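Local coordinates for StiE protein (PDB 6ECX) that is part of a modular polyketide synthase, of which this S-adenosylmethionine-binding domain is an O-methyltransferase, at residues A[174-179]-A[224-229]. Sequence-based numbering, arbitrary orientation. Where two conformers were deposited one is given.
Sequences ALFSNI and NHLRLV
The ring of Phe176 meets Leu226 at its edge: methyl CD1 of the leucine lies close to the ring plane, with CD2 of the phenylalanine 3.5 Å from it, while CE2 of the ring is 4.0 Å from the same methyl. One ring face is lined from within its own helix, where CD1 of Ile179 sits 4.0 Å above the plane and displaced toward the rim. Phe176 and Leu226 run across each other at about a right angle, and CD1 is the leucine atom that touches the ring. Trp217 and Leu220 of helix 214-222 also touch the side chain of Phe176.

Beside it, the amide of Asn224 lies against the helix backbone. Its ND2 comes 3.7 Å from CB of Phe176, and CB of Asn224 is the same distance from the carbonyl O of Phe176. On the other branch, OD1 rests 3.4 Å from CA of Ser177; it is also 3.5 Å from Ser177 N, but the angle is too poor for a hydrogen bond. ND2 of Asn224 donates a hydrogen bond to the carbonyl O of Leu220, while OG of Ser177 is hydrogen-bonded to NE of Arg181.

Helix 172-181 thus meets the start of strand 226-233 and the residues just before it, in a Rossmann-like methyltransferase domain whose mixed sheet carries that strand antiparallel to strand 283-292. The side chain of Phe176 is about 11 Å from the bound S-adenosylmethionine, so this is packing away from the cofactor and not part of its first shell. Across these two segments, cohesion comes from van der Waals contact: a methyl at an aromatic edge and an amide laid on helix backbone, with ND2 of Asn224 and OG of Ser177 each hydrogen-bonded four residues away within its own part of the chain.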
loop_
_atom_site.group_PDB
_atom_site.type_symbol
_atom_site.label_atom_id
_atom_site.label_comp_id
_atom_site.label_asym_id
_atom_site.label_seq_id
_atom_site.Cartn_x
_atom_site.Cartn_y
_atom_site.Cartn_z
ATOM N N ALA A 174 -3.849 0.090 -18.047
ATOM C CA ALA A 174 -5.199 0.602 -17.839
ATOM C C ALA A 174 -5.324 1.286 -16.484
ATOM O O ALA A 174 -5.935 2.357 -16.369
ATOM C CB ALA A 174 -6.216 -0.536 -17.978
ATOM N N LEU A 175 -4.734 0.700 -15.446
ATOM C CA LEU A 175 -4.790 1.326 -14.129
ATOM C C LEU A 175 -4.171 2.733 -14.152
ATOM O O LEU A 175 -4.774 3.701 -13.679
ATOM C CB LEU A 175 -4.077 0.438 -13.109
ATOM C CG LEU A 175 -3.896 1.057 -11.717
ATOM C CD1 LEU A 175 -5.246 1.357 -11.063
ATOM C CD2 LEU A 175 -3.018 0.171 -10.835
ATOM N N PHE A 176 -2.985 2.871 -14.722
ATOM C CA PHE A 176 -2.314 4.168 -14.632
ATOM C C PHE A 176 -2.894 5.183 -15.611
ATOM O O PHE A 176 -2.826 6.382 -15.345
ATOM C CB PHE A 176 -0.800 3.988 -14.794
ATOM C CG PHE A 176 -0.133 3.619 -13.498
ATOM C CD1 PHE A 176 -0.104 2.295 -13.071
ATOM C CD2 PHE A 176 0.361 4.594 -12.650
ATOM C CE1 PHE A 176 0.452 1.960 -11.856
ATOM C CE2 PHE A 176 0.919 4.248 -11.422
ATOM C CZ PHE A 176 0.956 2.938 -11.026
ATOM N N SER A 177 -3.522 4.730 -16.694
ATOM C CA SER A 177 -4.315 5.634 -17.518
ATOM C C SER A 177 -5.508 6.167 -16.736
ATOM O O SER A 177 -5.808 7.370 -16.772
ATOM C CB SER A 177 -4.767 4.905 -18.790
ATOM O OG SER A 177 -5.810 5.596 -19.453
ATOM N N ASN A 178 -6.200 5.278 -16.015
ATOM C CA ASN A 178 -7.310 5.702 -15.160
ATOM C C ASN A 178 -6.846 6.704 -14.100
ATOM O O ASN A 178 -7.546 7.677 -13.797
ATOM C CB ASN A 178 -7.932 4.469 -14.500
ATOM C CG ASN A 178 -9.342 4.714 -13.992
ATOM O OD1 ASN A 178 -9.920 5.794 -14.181
ATOM N ND2 ASN A 178 -9.917 3.692 -13.356
ATOM N N ILE A 179 -5.677 6.477 -13.509
ATOM C CA ILE A 179 -5.163 7.423 -12.520
ATOM C C ILE A 179 -4.907 8.779 -13.174
ATOM O O ILE A 179 -5.372 9.825 -12.695
ATOM C CB ILE A 179 -3.883 6.872 -11.857
ATOM C CG1 ILE A 179 -4.218 5.668 -10.960
ATOM C CG2 ILE A 179 -3.196 7.987 -11.047
ATOM C CD1 ILE A 179 -2.999 4.891 -10.464
ATOM N N ASN A 224 2.124 8.049 -18.472
ATOM C CA ASN A 224 0.853 8.523 -17.947
ATOM C C ASN A 224 1.027 9.813 -17.141
ATOM O O ASN A 224 0.314 10.054 -16.167
ATOM C CB ASN A 224 0.190 7.401 -17.145
ATOM C CG ASN A 224 -0.252 6.254 -18.053
ATOM O OD1 ASN A 224 -1.248 6.389 -18.751
ATOM N ND2 ASN A 224 0.508 5.155 -18.088
ATOM N N HIS A 225 1.989 10.646 -17.536
ATOM C CA HIS A 225 2.127 12.004 -17.002
ATOM C C HIS A 225 2.394 12.007 -15.501
ATOM O O HIS A 225 1.915 12.881 -14.779
ATOM C CB HIS A 225 0.889 12.857 -17.321
ATOM C CG HIS A 225 0.595 12.964 -18.787
ATOM N ND1 HIS A 225 -0.438 12.279 -19.392
ATOM C CD2 HIS A 225 1.217 13.654 -19.773
ATOM C CE1 HIS A 225 -0.438 12.543 -20.687
ATOM N NE2 HIS A 225 0.556 13.374 -20.943
ATOM N N LEU A 226 3.205 11.063 -15.022
ATOM C CA LEU A 226 3.490 10.953 -13.596
ATOM C C LEU A 226 4.986 11.046 -13.361
ATOM O O LEU A 226 5.773 10.389 -14.055
ATOM C CB LEU A 226 2.940 9.632 -13.019
ATOM C CG LEU A 226 1.417 9.488 -13.062
ATOM C CD1 LEU A 226 0.975 8.044 -12.796
ATOM C CD2 LEU A 226 0.758 10.450 -12.062
ATOM N N ARG A 227 5.370 11.850 -12.371
ATOM C CA ARG A 227 6.764 12.054 -12.011
ATOM C C ARG A 227 6.994 11.534 -10.600
ATOM O O ARG A 227 6.294 11.939 -9.664
ATOM C CB ARG A 227 7.157 13.537 -12.094
ATOM C CG ARG A 227 8.674 13.756 -12.160
ATOM C CD ARG A 227 9.016 15.228 -12.321
ATOM N NE ARG A 227 8.906 15.917 -11.039
ATOM C CZ ARG A 227 7.839 16.601 -10.649
ATOM N NH1 ARG A 227 7.824 17.179 -9.460
ATOM N NH2 ARG A 227 6.796 16.731 -11.460
ATOM N N LEU A 228 7.971 10.640 -10.450
ATOM C CA LEU A 228 8.366 10.202 -9.125
ATOM C C LEU A 228 9.114 11.330 -8.429
ATOM O O LEU A 228 10.160 11.774 -8.918
ATOM C CB LEU A 228 9.258 8.972 -9.246
ATOM C CG LEU A 228 9.869 8.455 -7.943
ATOM C CD1 LEU A 228 8.763 8.081 -6.923
ATOM C CD2 LEU A 228 10.754 7.216 -8.253
ATOM N N VAL A 229 8.589 11.798 -7.303
ATOM C CA VAL A 229 9.228 12.888 -6.552
ATOM C C VAL A 229 10.246 12.352 -5.554
ATOM O O VAL A 229 11.370 12.852 -5.481
ATOM C CB VAL A 229 8.156 13.752 -5.850
ATOM C CG1 VAL A 229 8.821 14.803 -4.909
ATOM C CG2 VAL A 229 7.256 14.426 -6.876
#